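Local coordinates for tripeptidase (Staphylococcus aureus subsp. aureus, PDB 3RZA), which probably cleaves short peptides, likely tripeptides, as a metal-dependent hydrolase of the M20 peptidase family, at residues 49-54 / 61-66; 55-60 / 136-141; 92-97 / 353-358; 198-203 / 276-281. All coordinates share one frame; numbering follows the deposited sequence. Where two conformers were deposited one is given.

Contact 1: residues 49-54 / 61-66; sequences ILKEKF and VKEDEA
Lys51 reaches out of the helix 46-56 so that one long side chain touches two strand residues, Val61 with its shaft and Glu63 with its end. Its CG stands trans to the backbone N (chi1 176°), and every later torsion is extended, which gives the chain the length to do this. On the way it lies against a methyl group: Val61 CG1 is 3.9 Å from Lys51 CG and 3.9 Å from Lys51 CE, so the valine sits beside the shaft of the lysine and not at its tip. At the far end the lysine and glutamate chains meet at about a right angle, and Lys51 NZ gives a 2.8 Å salt bridge to Glu63 OE2. The nitrogen uses the anti lone pair of OE2, the one turned from OE1. That other oxygen is taken by Asn75 ND2 and Gln47 NE2, so both arms of the carboxylate are held. Phe54 adds only its base here, with CB 3.9 Å from Val61 CG2, while its ring leads away toward helix 128-147. The helix and strand segments run nearly antiparallel, at 151° with axes 9.6 Å apart; helix 46-56 and strand 60-63 follow each other in the chain, with Gly58 in the short link. Chemically, a partly exposed ion pair overlies an apolar base; the divided use of the two oxygens probably fixes the carboxylate's rotation and favours its charged form.

Contact 2: residues 55-60 / 136-141; sequences IALGLD and AMLEVL
A Schellman motif ends helix 46-56, and the leucines on either side of its glycine, Leu57 and Leu59, pack on Leu138 and Leu141 of helix 128-147. Gly58 takes up a positive phi of 101°, and its N bonds back to Ile55 O at 2.9 Å, which turns the chain from helix toward strand 60-63. Leu57 works through a single methyl: CD1 lies 3.7 Å from Leu141 CB, 3.7 Å from the backbone Leu138 O and 3.9 Å from Leu138 CD2, and thus fits against one turn of the partner helix. Its CG lies trans to the carbonyl carbon (chi1 -68°), which directs the branch at helix 128-147. Leu59 meets Leu141 differently, the two chains reaching for each other tip to tip, with Leu59 CD1 3.7 Å from Leu141 CD2. The evidence is wholly that of apolar packing, methyl against methyl, methylene or backbone carbonyl. Around it, Phe54 of helix 46-56 covers Leu138 and Leu141, Lys145 NZ bonds to Ala56 O near the helix end, Phe156 of strand 154-159 and Met81 of strand 77-81 pack on both Leu59 and Leu141, and helix 374-393 lies against Ala136 and Val140 of helix 128-147.

Contact 3: residues 92-97 / 353-358; sequences KLYLTS and IPSVIL
Tyr94 and Ser355 form the tight part of this contact: Tyr94 OH donates to Ser355 OG across 2.6 Å. The serine oxygen comes in at the edge of the ring, in its plane, and lies 3.3 Å from Tyr94 CE1. Ser355 OG is not a terminus, for it passes its own hydrogen to Ile353 O at 2.7 Å. With a C=O...OG angle of 137°, the donor stands above the carbonyl plane and not on a lone pair. The serine is therefore gripped as both acceptor and donor, its OG trans to the carbonyl carbon (chi1 -56°), which turns it back toward Ile353. Packing is slacker to either side of this pair. Ile353, partly exposed, offers only CG2, 3.7 Å from Tyr94 CE1, slanting past the ring, and the next residue, Pro354, is also partly exposed and points away. Farther along, Leu95 CD2 and Leu358 CD1 remain 5.4 Å apart. The spacing follows from the sheet, because strand 181-184 runs between strands 93-98 and 355-359, parallel to both, so the tyrosine bridges second neighbours. Leu93, Leu95 and Leu358 pack on helix 374-393, while Tyr94 touches Gln155 and Val157 of strand 154-159; strand 93-98 then carries on to the zinc ligand His98.

Contact 4: residues 198-203 / 276-281; sequences APTQML and ERIKTQ
Glu276 O, in the first turn of helix 275-295, is gripped twice by Thr280, in the helical turn that also carries Ile278, the residue that meets the strand. Thr280 N reaches it at 2.9 Å as the ordinary helical bond, and Thr280 OG1 at 3.0 Å from the opposite face of the carbonyl plane. The hydroxyl arrives at a C=O...OG1 angle of 137° and stands 36° out of the plane, so a side-chain bond is added to the helical one in the turn from which Ile278 projects. Toward the strand, Ile278 presents two separate branches. Its CG2 meets Thr200, 3.9 Å from Thr200 CB, and the two side chains cross at about a right angle. Its CG1, trans to the backbone N (chi1 179°), instead lies 3.8 Å from Met202 CG. The selenomethionine chain is extended beyond CG and runs past the isoleucine at a slant, keeping SE and CE both 4.1 Å from Ile278 CG1. Thr200 and Met202 can share this partner because they lie two residues apart on one face of the strand, while Gln201 between them points away. Thr200 turns its methyl to the helix and spends its hydroxyl on Gly310 N of strand 299-312, so the contact itself is apolar. Ala270 and Ser272 of strand 263-272 also touch Ile278. A helix laid on an antiparallel sheet of strands 244-253, 263-272, 194-209 and 299-312 is consistent with the small alpha/beta domain of M20 peptidases, which in many relatives mediates dimer formation; here Leu203 packs on Thr257 of the second subunit.

How the contacts relate
Contacts 1 and 2 share helix 46-56 and touch directly, Val61 CG2 of the first lying against Ile55 CG1 of the second. Contact 1, only partly buried, mixes a salt bridge with methyl packing, whereas contact 2 is buried and purely apolar. Contact 3 is also buried but turns on one tyrosine-serine hydroxyl bond between strands, continued to a loop carbonyl; it meets contact 2 where Met137 CE rests on the backbone of residues 95-97. Contact 4 stands apart, its centre about 34 Å from that of contact 1 and on the opposite side of the chain's centre. It packs a helix on strand 194-209, which neighbours strand 355-359 of contact 3, so the large sheet links the two regions.

Contact 1: residues 49-54 / 61-66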
loop_
_atom_site.group_PDB
_atom_site.type_symbol
_atom_site.label_atom_id
_atom_site.label_comp_id
_atom_site.label_asym_id
_atom_site.label_seq_id
_atom_site.Cartn_x
_atom_site.Cartn_y
_atom_site.Cartn_z
ATOM N N ILE A 49 1.757 -13.283 -38.731
ATOM C CA ILE A 49 0.802 -14.377 -39.049
ATOM C C ILE A 49 -0.535 -13.821 -39.581
ATOM O O ILE A 49 -1.036 -14.283 -40.607
ATOM C CB ILE A 49 0.558 -15.307 -37.836
ATOM C CG1 ILE A 49 1.853 -16.097 -37.475
ATOM C CG2 ILE A 49 -0.559 -16.256 -38.133
ATOM C CD1 ILE A 49 1.794 -16.861 -36.116
ATOM N N LEU A 50 -1.064 -12.793 -38.922
ATOM C CA LEU A 50 -2.259 -12.107 -39.397
ATOM C C LEU A 50 -2.063 -11.416 -40.739
ATOM O O LEU A 50 -2.927 -11.518 -41.603
ATOM C CB LEU A 50 -2.772 -11.091 -38.370
ATOM C CG LEU A 50 -3.473 -11.633 -37.142
ATOM C CD1 LEU A 50 -3.615 -10.531 -36.132
ATOM C CD2 LEU A 50 -4.827 -12.190 -37.483
ATOM N N LYS A 51 -0.949 -10.707 -40.897
ATOM C CA LYS A 51 -0.604 -10.053 -42.166
ATOM C C LYS A 51 -0.717 -11.010 -43.346
ATOM O O LYS A 51 -1.395 -10.686 -44.325
ATOM C CB LYS A 51 0.804 -9.441 -42.119
ATOM C CG LYS A 51 1.272 -8.828 -43.458
ATOM C CD LYS A 51 2.535 -7.994 -43.298
ATOM C CE LYS A 51 2.759 -7.120 -44.526
ATOM N NZ LYS A 51 3.988 -6.315 -44.430
ATOM N N GLU A 52 -0.096 -12.188 -43.236
ATOM C CA GLU A 52 -0.163 -13.200 -44.320
ATOM C C GLU A 52 -1.579 -13.706 -44.617
ATOM O O GLU A 52 -1.893 -13.993 -45.771
ATOM C CB GLU A 52 0.696 -14.425 -44.008
ATOM C CG GLU A 52 2.237 -14.219 -43.921
ATOM C CD GLU A 52 2.827 -13.435 -45.065
ATOM O OE1 GLU A 52 2.432 -13.661 -46.234
ATOM O OE2 GLU A 52 3.691 -12.576 -44.797
ATOM N N LYS A 53 -2.404 -13.852 -43.578
ATOM C CA LYS A 53 -3.804 -14.226 -43.763
ATOM C C LYS A 53 -4.568 -13.182 -44.585
ATOM O O LYS A 53 -5.301 -13.550 -45.490
ATOM C CB LYS A 53 -4.503 -14.474 -42.433
ATOM C CG LYS A 53 -4.032 -15.733 -41.756
ATOM C CD LYS A 53 -4.756 -16.024 -40.463
ATOM C CE LYS A 53 -4.185 -17.283 -39.797
ATOM N NZ LYS A 53 -4.443 -18.518 -40.599
ATOM N N PHE A 54 -4.352 -11.897 -44.294
ATOM C CA PHE A 54 -5.055 -10.815 -45.022
ATOM C C PHE A 54 -4.582 -10.674 -46.466
ATOM O O PHE A 54 -5.418 -10.552 -47.366
ATOM C CB PHE A 54 -4.988 -9.462 -44.259
ATOM C CG PHE A 54 -5.938 -9.388 -43.110
ATOM C CD1 PHE A 54 -7.308 -9.248 -43.341
ATOM C CD2 PHE A 54 -5.491 -9.501 -41.794
ATOM C CE1 PHE A 54 -8.216 -9.200 -42.280
ATOM C CE2 PHE A 54 -6.380 -9.457 -40.732
ATOM C CZ PHE A 54 -7.753 -9.307 -40.971
ATOM N N VAL A 61 -1.844 -4.888 -47.937
ATOM C CA VAL A 61 -1.591 -4.648 -46.508
ATOM C C VAL A 61 -0.443 -3.668 -46.328
ATOM O O VAL A 61 0.622 -3.885 -46.866
ATOM C CB VAL A 61 -1.290 -5.965 -45.776
ATOM C CG1 VAL A 61 -0.898 -5.695 -44.325
ATOM C CG2 VAL A 61 -2.516 -6.861 -45.834
ATOM N N LYS A 62 -0.696 -2.579 -45.595
ATOM C CA LYS A 62 0.333 -1.621 -45.206
ATOM C C LYS A 62 0.460 -1.622 -43.695
ATOM O O LYS A 62 -0.521 -1.896 -42.983
ATOM C CB LYS A 62 0.013 -0.199 -45.723
ATOM C CG LYS A 62 -0.142 -0.119 -47.269
ATOM C CD LYS A 62 0.684 0.991 -47.902
ATOM C CE LYS A 62 0.392 1.139 -49.416
ATOM N NZ LYS A 62 0.907 0.007 -50.242
ATOM N N GLU A 63 1.684 -1.328 -43.231
ATOM C CA GLU A 63 2.038 -1.245 -41.817
ATOM C C GLU A 63 2.429 0.191 -41.530
ATOM O O GLU A 63 3.064 0.820 -42.354
ATOM C CB GLU A 63 3.253 -2.121 -41.497
ATOM C CG GLU A 63 3.068 -3.592 -41.748
ATOM C CD GLU A 63 4.187 -4.438 -41.158
ATOM O OE1 GLU A 63 4.548 -4.256 -39.969
ATOM O OE2 GLU A 63 4.717 -5.291 -41.889
ATOM N N ASP A 64 2.104 0.675 -40.337
ATOM C CA ASP A 64 2.606 1.978 -39.862
ATOM C C ASP A 64 3.925 1.744 -39.070
ATOM O O ASP A 64 4.616 0.741 -39.319
ATOM C CB ASP A 64 1.490 2.724 -39.084
ATOM C CG ASP A 64 1.081 2.038 -37.795
ATOM O OD1 ASP A 64 1.749 1.100 -37.314
ATOM O OD2 ASP A 64 0.048 2.437 -37.271
ATOM N N GLU A 65 4.258 2.631 -38.130
ATOM C CA GLU A 65 5.479 2.510 -37.325
ATOM C C GLU A 65 5.188 2.515 -35.816
ATOM O O GLU A 65 5.984 3.037 -35.018
ATOM C CB GLU A 65 6.456 3.632 -37.702
ATOM C CG GLU A 65 6.815 3.671 -39.195
ATOM C CD GLU A 65 7.946 4.668 -39.531
ATOM O OE1 GLU A 65 8.568 5.227 -38.605
ATOM O OE2 GLU A 65 8.212 4.885 -40.742
ATOM N N ALA A 66 4.080 1.879 -35.429
ATOM C CA ALA A 66 3.692 1.746 -34.014
ATOM C C ALA A 66 4.704 0.948 -33.176
ATOM O O ALA A 66 4.869 1.235 -32.010
ATOM C CB ALA A 66 2.320 1.111 -33.907
#

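Contact 2: residues 55-60 / 136-141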
loop_
_atom_site.group_PDB
_atom_site.type_symbol
_atom_site.label_atom_id
_atom_site.label_comp_id
_atom_site.label_asym_id
_atom_site.label_seq_id
_atom_site.Cartn_x
_atom_site.Cartn_y
_atom_site.Cartn_z
ATOM N N ILE A 55 -3.267 -10.746 -46.684
ATOM C CA ILE A 55 -2.682 -10.728 -48.036
ATOM C C ILE A 55 -3.159 -11.920 -48.870
ATOM O O ILE A 55 -3.609 -11.735 -49.995
ATOM C CB ILE A 55 -1.135 -10.738 -48.026
ATOM C CG1 ILE A 55 -0.567 -9.467 -47.405
ATOM C CG2 ILE A 55 -0.578 -10.846 -49.471
ATOM C CD1 ILE A 55 0.948 -9.523 -47.205
ATOM N N ALA A 56 -3.089 -13.127 -48.301
ATOM C CA ALA A 56 -3.587 -14.352 -48.971
ATOM C C ALA A 56 -5.080 -14.283 -49.392
ATOM O O ALA A 56 -5.472 -14.913 -50.375
ATOM C CB ALA A 56 -3.350 -15.566 -48.087
ATOM N N LEU A 57 -5.888 -13.510 -48.653
ATOM C CA LEU A 57 -7.307 -13.243 -49.007
ATOM C C LEU A 57 -7.507 -12.116 -50.069
ATOM O O LEU A 57 -8.647 -11.799 -50.395
ATOM C CB LEU A 57 -8.129 -12.929 -47.726
ATOM C CG LEU A 57 -8.338 -14.105 -46.753
ATOM C CD1 LEU A 57 -8.793 -13.622 -45.415
ATOM C CD2 LEU A 57 -9.341 -15.092 -47.311
ATOM N N GLY A 58 -6.407 -11.523 -50.575
ATOM C CA GLY A 58 -6.407 -10.605 -51.737
ATOM C C GLY A 58 -6.322 -9.110 -51.393
ATOM O O GLY A 58 -6.647 -8.259 -52.239
ATOM N N LEU A 59 -5.864 -8.779 -50.179
ATOM C CA LEU A 59 -5.849 -7.388 -49.688
ATOM C C LEU A 59 -4.449 -6.805 -49.834
ATOM O O LEU A 59 -3.471 -7.547 -49.740
ATOM C CB LEU A 59 -6.313 -7.317 -48.230
ATOM C CG LEU A 59 -7.836 -7.458 -48.024
ATOM C CD1 LEU A 59 -8.319 -8.909 -48.200
ATOM C CD2 LEU A 59 -8.271 -6.923 -46.672
ATOM N N ASP A 60 -4.374 -5.494 -50.091
ATOM C CA ASP A 60 -3.090 -4.758 -50.022
ATOM C C ASP A 60 -2.883 -4.338 -48.569
ATOM O O ASP A 60 -3.652 -3.528 -48.020
ATOM C CB ASP A 60 -3.058 -3.532 -50.956
ATOM C CG ASP A 60 -1.658 -2.842 -51.001
ATOM O OD1 ASP A 60 -1.374 -1.999 -50.122
ATOM O OD2 ASP A 60 -0.858 -3.124 -51.926
ATOM N N ALA A 136 -14.128 -13.398 -37.231
ATOM C CA ALA A 136 -15.258 -12.864 -37.999
ATOM C C ALA A 136 -14.819 -12.135 -39.277
ATOM O O ALA A 136 -15.330 -12.422 -40.378
ATOM C CB ALA A 136 -16.123 -11.945 -37.106
HETATM N N MSE A 137 -13.844 -11.241 -39.146
HETATM C CA MSE A 137 -13.270 -10.562 -40.320
HETATM C C MSE A 137 -12.688 -11.535 -41.365
HETATM O O MSE A 137 -12.996 -11.433 -42.562
HETATM C CB MSE A 137 -12.154 -9.611 -39.905
HETATM C CG MSE A 137 -12.566 -8.348 -39.183
HETATM SE SE MSE A 137 -10.953 -7.486 -38.541
HETATM C CE MSE A 137 -11.848 -6.024 -37.788
ATOM N N LEU A 138 -11.855 -12.475 -40.912
ATOM C CA LEU A 138 -11.162 -13.398 -41.836
ATOM C C LEU A 138 -12.149 -14.302 -42.583
ATOM O O LEU A 138 -12.038 -14.473 -43.791
ATOM C CB LEU A 138 -10.107 -14.233 -41.092
ATOM C CG LEU A 138 -8.919 -13.414 -40.538
ATOM C CD1 LEU A 138 -8.164 -14.165 -39.443
ATOM C CD2 LEU A 138 -7.986 -13.032 -41.632
ATOM N N GLU A 139 -13.121 -14.847 -41.855
ATOM C CA GLU A 139 -14.176 -15.654 -42.446
ATOM C C GLU A 139 -14.985 -14.871 -43.478
ATOM O O GLU A 139 -15.228 -15.373 -44.564
ATOM C CB GLU A 139 -15.120 -16.198 -41.346
ATOM C CG GLU A 139 -16.368 -16.960 -41.853
ATOM C CD GLU A 139 -16.024 -18.189 -42.692
ATOM O OE1 GLU A 139 -14.947 -18.802 -42.474
ATOM O OE2 GLU A 139 -16.838 -18.556 -43.560
ATOM N N VAL A 140 -15.419 -13.667 -43.127
ATOM C CA VAL A 140 -16.180 -12.816 -44.067
ATOM C C VAL A 140 -15.403 -12.561 -45.370
ATOM O O VAL A 140 -15.970 -12.687 -46.466
ATOM C CB VAL A 140 -16.637 -11.459 -43.408
ATOM C CG1 VAL A 140 -17.092 -10.435 -44.467
ATOM C CG2 VAL A 140 -17.743 -11.711 -42.428
ATOM N N LEU A 141 -14.104 -12.263 -45.245
ATOM C CA LEU A 141 -13.247 -12.058 -46.429
ATOM C C LEU A 141 -13.198 -13.303 -47.289
ATOM O O LEU A 141 -13.325 -13.202 -48.512
ATOM C CB LEU A 141 -11.814 -11.626 -46.040
ATOM C CG LEU A 141 -11.652 -10.154 -45.680
ATOM C CD1 LEU A 141 -10.319 -9.911 -45.007
ATOM C CD2 LEU A 141 -11.818 -9.235 -46.939
#

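Contact 3: residues 92-97 / 353-358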
loop_
_atom_site.group_PDB
_atom_site.type_symbol
_atom_site.label_atom_id
_atom_site.label_comp_id
_atom_site.label_asym_id
_atom_site.label_seq_id
_atom_site.Cartn_x
_atom_site.Cartn_y
_atom_site.Cartn_z
ATOM N N LYS A 92 -17.223 4.131 -48.493
ATOM C CA LYS A 92 -15.988 3.437 -48.161
ATOM C C LYS A 92 -16.055 3.119 -46.686
ATOM O O LYS A 92 -16.274 4.021 -45.869
ATOM C CB LYS A 92 -14.780 4.314 -48.461
ATOM C CG LYS A 92 -14.635 4.715 -49.952
ATOM C CD LYS A 92 -13.505 5.708 -50.106
ATOM C CE LYS A 92 -13.127 5.938 -51.554
ATOM N NZ LYS A 92 -11.993 6.905 -51.654
ATOM N N LEU A 93 -15.865 1.841 -46.361
ATOM C CA LEU A 93 -16.051 1.290 -45.023
ATOM C C LEU A 93 -14.718 0.957 -44.430
ATOM O O LEU A 93 -13.780 0.608 -45.167
ATOM C CB LEU A 93 -16.868 -0.005 -45.123
ATOM C CG LEU A 93 -17.222 -0.757 -43.840
ATOM C CD1 LEU A 93 -17.958 0.151 -42.835
ATOM C CD2 LEU A 93 -18.062 -1.941 -44.222
ATOM N N TYR A 94 -14.614 1.035 -43.103
ATOM C CA TYR A 94 -13.535 0.368 -42.388
ATOM C C TYR A 94 -14.086 -0.482 -41.262
ATOM O O TYR A 94 -15.163 -0.225 -40.758
ATOM C CB TYR A 94 -12.450 1.352 -41.874
ATOM C CG TYR A 94 -12.677 1.845 -40.467
ATOM C CD1 TYR A 94 -13.561 2.889 -40.221
ATOM C CD2 TYR A 94 -12.030 1.250 -39.371
ATOM C CE1 TYR A 94 -13.814 3.327 -38.943
ATOM C CE2 TYR A 94 -12.287 1.683 -38.079
ATOM C CZ TYR A 94 -13.181 2.736 -37.871
ATOM O OH TYR A 94 -13.426 3.183 -36.585
ATOM N N LEU A 95 -13.322 -1.512 -40.901
ATOM C CA LEU A 95 -13.619 -2.379 -39.769
ATOM C C LEU A 95 -12.337 -2.492 -38.974
ATOM O O LEU A 95 -11.272 -2.576 -39.579
ATOM C CB LEU A 95 -14.049 -3.753 -40.263
ATOM C CG LEU A 95 -15.282 -3.822 -41.161
ATOM C CD1 LEU A 95 -15.353 -5.214 -41.819
ATOM C CD2 LEU A 95 -16.552 -3.507 -40.351
ATOM N N THR A 96 -12.431 -2.504 -37.643
ATOM C CA THR A 96 -11.255 -2.630 -36.772
ATOM C C THR A 96 -11.448 -3.619 -35.623
ATOM O O THR A 96 -12.528 -3.707 -35.046
ATOM C CB THR A 96 -10.754 -1.255 -36.215
ATOM O OG1 THR A 96 -9.519 -1.436 -35.517
ATOM C CG2 THR A 96 -11.744 -0.626 -35.274
ATOM N N SER A 97 -10.416 -4.441 -35.406
ATOM C CA SER A 97 -10.261 -5.241 -34.214
ATOM C C SER A 97 -8.835 -5.104 -33.747
ATOM O O SER A 97 -8.014 -4.569 -34.462
ATOM C CB SER A 97 -10.603 -6.704 -34.508
ATOM O OG SER A 97 -12.001 -6.916 -34.365
ATOM N N ILE A 353 -13.713 10.116 -38.783
ATOM C CA ILE A 353 -14.386 8.980 -39.422
ATOM C C ILE A 353 -15.436 8.456 -38.421
ATOM O O ILE A 353 -15.037 7.829 -37.426
ATOM C CB ILE A 353 -13.366 7.824 -39.777
ATOM C CG1 ILE A 353 -12.249 8.319 -40.718
ATOM C CG2 ILE A 353 -14.092 6.660 -40.413
ATOM C CD1 ILE A 353 -11.161 7.278 -40.982
ATOM N N PRO A 354 -16.763 8.750 -38.642
ATOM C CA PRO A 354 -17.825 8.258 -37.760
ATOM C C PRO A 354 -17.740 6.762 -37.493
ATOM O O PRO A 354 -17.779 5.971 -38.427
ATOM C CB PRO A 354 -19.108 8.582 -38.542
ATOM C CG PRO A 354 -18.775 9.785 -39.302
ATOM C CD PRO A 354 -17.309 9.737 -39.599
ATOM N N SER A 355 -17.570 6.402 -36.229
ATOM C CA SER A 355 -17.330 5.020 -35.844
ATOM C C SER A 355 -18.217 4.641 -34.670
ATOM O O SER A 355 -18.347 5.405 -33.727
ATOM C CB SER A 355 -15.867 4.816 -35.496
ATOM O OG SER A 355 -15.030 5.214 -36.575
ATOM N N VAL A 356 -18.829 3.462 -34.759
ATOM C CA VAL A 356 -19.632 2.873 -33.684
ATOM C C VAL A 356 -19.066 1.476 -33.429
ATOM O O VAL A 356 -18.279 0.961 -34.240
ATOM C CB VAL A 356 -21.152 2.833 -34.076
ATOM C CG1 VAL A 356 -21.623 4.246 -34.480
ATOM C CG2 VAL A 356 -21.406 1.853 -35.177
ATOM N N ILE A 357 -19.456 0.873 -32.309
ATOM C CA ILE A 357 -18.797 -0.309 -31.788
ATOM C C ILE A 357 -19.844 -1.425 -31.747
ATOM O O ILE A 357 -20.888 -1.263 -31.112
ATOM C CB ILE A 357 -18.179 -0.092 -30.356
ATOM C CG1 ILE A 357 -17.702 1.355 -30.140
ATOM C CG2 ILE A 357 -17.011 -1.061 -30.107
ATOM C CD1 ILE A 357 -16.593 1.807 -31.150
ATOM N N LEU A 358 -19.559 -2.536 -32.435
ATOM C CA LEU A 358 -20.482 -3.652 -32.550
ATOM C C LEU A 358 -20.307 -4.597 -31.380
ATOM O O LEU A 358 -19.171 -4.936 -31.018
ATOM C CB LEU A 358 -20.223 -4.434 -33.839
ATOM C CG LEU A 358 -20.346 -3.675 -35.152
ATOM C CD1 LEU A 358 -19.928 -4.607 -36.306
ATOM C CD2 LEU A 358 -21.764 -3.102 -35.350
#

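Contact 4: residues 198-203 / 276-281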
loop_
_atom_site.group_PDB
_atom_site.type_symbol
_atom_site.label_atom_id
_atom_site.label_comp_id
_atom_site.label_asym_id
_atom_site.label_seq_id
_atom_site.Cartn_x
_atom_site.Cartn_y
_atom_site.Cartn_z
ATOM N N ALA A 198 -19.604 6.700 -26.191
ATOM C CA ALA A 198 -18.681 6.219 -25.146
ATOM C C ALA A 198 -18.163 7.460 -24.420
ATOM O O ALA A 198 -18.122 8.530 -25.028
ATOM C CB ALA A 198 -17.519 5.416 -25.788
ATOM N N PRO A 199 -17.788 7.339 -23.118
ATOM C CA PRO A 199 -17.415 8.520 -22.328
ATOM C C PRO A 199 -15.963 8.960 -22.539
ATOM O O PRO A 199 -15.152 8.221 -23.152
ATOM C CB PRO A 199 -17.591 8.029 -20.903
ATOM C CG PRO A 199 -17.118 6.604 -20.974
ATOM C CD PRO A 199 -17.494 6.103 -22.371
ATOM N N THR A 200 -15.666 10.181 -22.087
ATOM C CA THR A 200 -14.284 10.625 -21.771
ATOM C C THR A 200 -13.830 9.976 -20.459
ATOM O O THR A 200 -14.557 10.025 -19.504
ATOM C CB THR A 200 -14.205 12.162 -21.626
ATOM O OG1 THR A 200 -14.686 12.771 -22.821
ATOM C CG2 THR A 200 -12.756 12.646 -21.376
ATOM N N GLN A 201 -12.666 9.320 -20.439
ATOM C CA GLN A 201 -12.048 8.874 -19.185
ATOM C C GLN A 201 -10.823 9.725 -18.928
ATOM O O GLN A 201 -10.053 9.984 -19.849
ATOM C CB GLN A 201 -11.644 7.410 -19.220
ATOM C CG GLN A 201 -11.289 6.836 -17.799
ATOM C CD GLN A 201 -10.001 5.999 -17.721
ATOM O OE1 GLN A 201 -9.244 6.132 -16.775
ATOM N NE2 GLN A 201 -9.796 5.109 -18.664
HETATM N N MSE A 202 -10.666 10.161 -17.676
HETATM C CA MSE A 202 -9.434 10.768 -17.197
HETATM C C MSE A 202 -8.893 10.021 -15.976
HETATM O O MSE A 202 -9.665 9.531 -15.159
HETATM C CB MSE A 202 -9.691 12.231 -16.850
HETATM C CG MSE A 202 -10.121 13.036 -18.052
HETATM SE SE MSE A 202 -9.921 14.896 -17.802
HETATM C CE MSE A 202 -10.711 15.555 -19.475
ATOM N N LEU A 203 -7.565 9.929 -15.883
ATOM C CA LEU A 203 -6.859 9.446 -14.682
ATOM C C LEU A 203 -6.539 10.670 -13.839
ATOM O O LEU A 203 -6.198 11.713 -14.400
ATOM C CB LEU A 203 -5.553 8.714 -15.042
ATOM C CG LEU A 203 -5.611 7.488 -15.981
ATOM C CD1 LEU A 203 -4.203 6.948 -16.284
ATOM C CD2 LEU A 203 -6.484 6.388 -15.409
ATOM N N GLU A 276 -17.741 18.473 -20.684
ATOM C CA GLU A 276 -17.655 19.499 -19.645
ATOM C C GLU A 276 -17.875 18.992 -18.245
ATOM O O GLU A 276 -17.235 19.501 -17.316
ATOM C CB GLU A 276 -18.633 20.644 -19.928
ATOM C CG GLU A 276 -18.317 21.412 -21.165
ATOM C CD GLU A 276 -16.933 22.079 -21.151
ATOM O OE1 GLU A 276 -16.447 22.478 -20.057
ATOM O OE2 GLU A 276 -16.335 22.205 -22.248
ATOM N N ARG A 277 -18.817 18.064 -18.060
ATOM C CA ARG A 277 -19.002 17.431 -16.744
ATOM C C ARG A 277 -17.780 16.626 -16.289
ATOM O O ARG A 277 -17.477 16.638 -15.113
ATOM C CB ARG A 277 -20.242 16.540 -16.692
ATOM C CG ARG A 277 -21.494 17.294 -16.867
ATOM C CD ARG A 277 -22.711 16.472 -16.572
ATOM N NE ARG A 277 -23.890 16.976 -17.288
ATOM C CZ ARG A 277 -25.152 16.569 -17.096
ATOM N NH1 ARG A 277 -25.473 15.670 -16.155
ATOM N NH2 ARG A 277 -26.123 17.095 -17.849
ATOM N N ILE A 278 -17.085 15.934 -17.209
ATOM C CA ILE A 278 -15.795 15.264 -16.832
ATOM C C ILE A 278 -14.765 16.289 -16.314
ATOM O O ILE A 278 -14.099 16.018 -15.293
ATOM C CB ILE A 278 -15.160 14.363 -17.973
ATOM C CG1 ILE A 278 -13.815 13.720 -17.535
ATOM C CG2 ILE A 278 -14.900 15.129 -19.272
ATOM C CD1 ILE A 278 -13.924 12.798 -16.378
ATOM N N LYS A 279 -14.653 17.446 -16.999
ATOM C CA LYS A 279 -13.769 18.558 -16.544
ATOM C C LYS A 279 -14.169 19.122 -15.171
ATOM O O LYS A 279 -13.294 19.344 -14.317
ATOM C CB LYS A 279 -13.733 19.721 -17.555
ATOM C CG LYS A 279 -12.983 19.464 -18.889
ATOM C CD LYS A 279 -13.101 20.718 -19.822
ATOM C CE LYS A 279 -12.702 20.420 -21.276
ATOM N N THR A 280 -15.479 19.376 -14.986
ATOM C CA THR A 280 -16.025 19.845 -13.695
ATOM C C THR A 280 -15.718 18.893 -12.567
ATOM O O THR A 280 -15.272 19.325 -11.538
ATOM C CB THR A 280 -17.544 20.040 -13.741
ATOM O OG1 THR A 280 -17.865 20.937 -14.791
ATOM C CG2 THR A 280 -18.074 20.607 -12.434
ATOM N N GLN A 281 -15.918 17.597 -12.808
ATOM C CA GLN A 281 -15.629 16.543 -11.829
ATOM C C GLN A 281 -14.146 16.489 -11.464
ATOM O O GLN A 281 -13.791 16.407 -10.263
ATOM C CB GLN A 281 -16.087 15.159 -12.386
ATOM C CG GLN A 281 -15.820 13.919 -11.474
ATOM C CD GLN A 281 -16.407 14.068 -10.079
ATOM O OE1 GLN A 281 -17.442 14.716 -9.911
ATOM N NE2 GLN A 281 -15.728 13.488 -9.062
#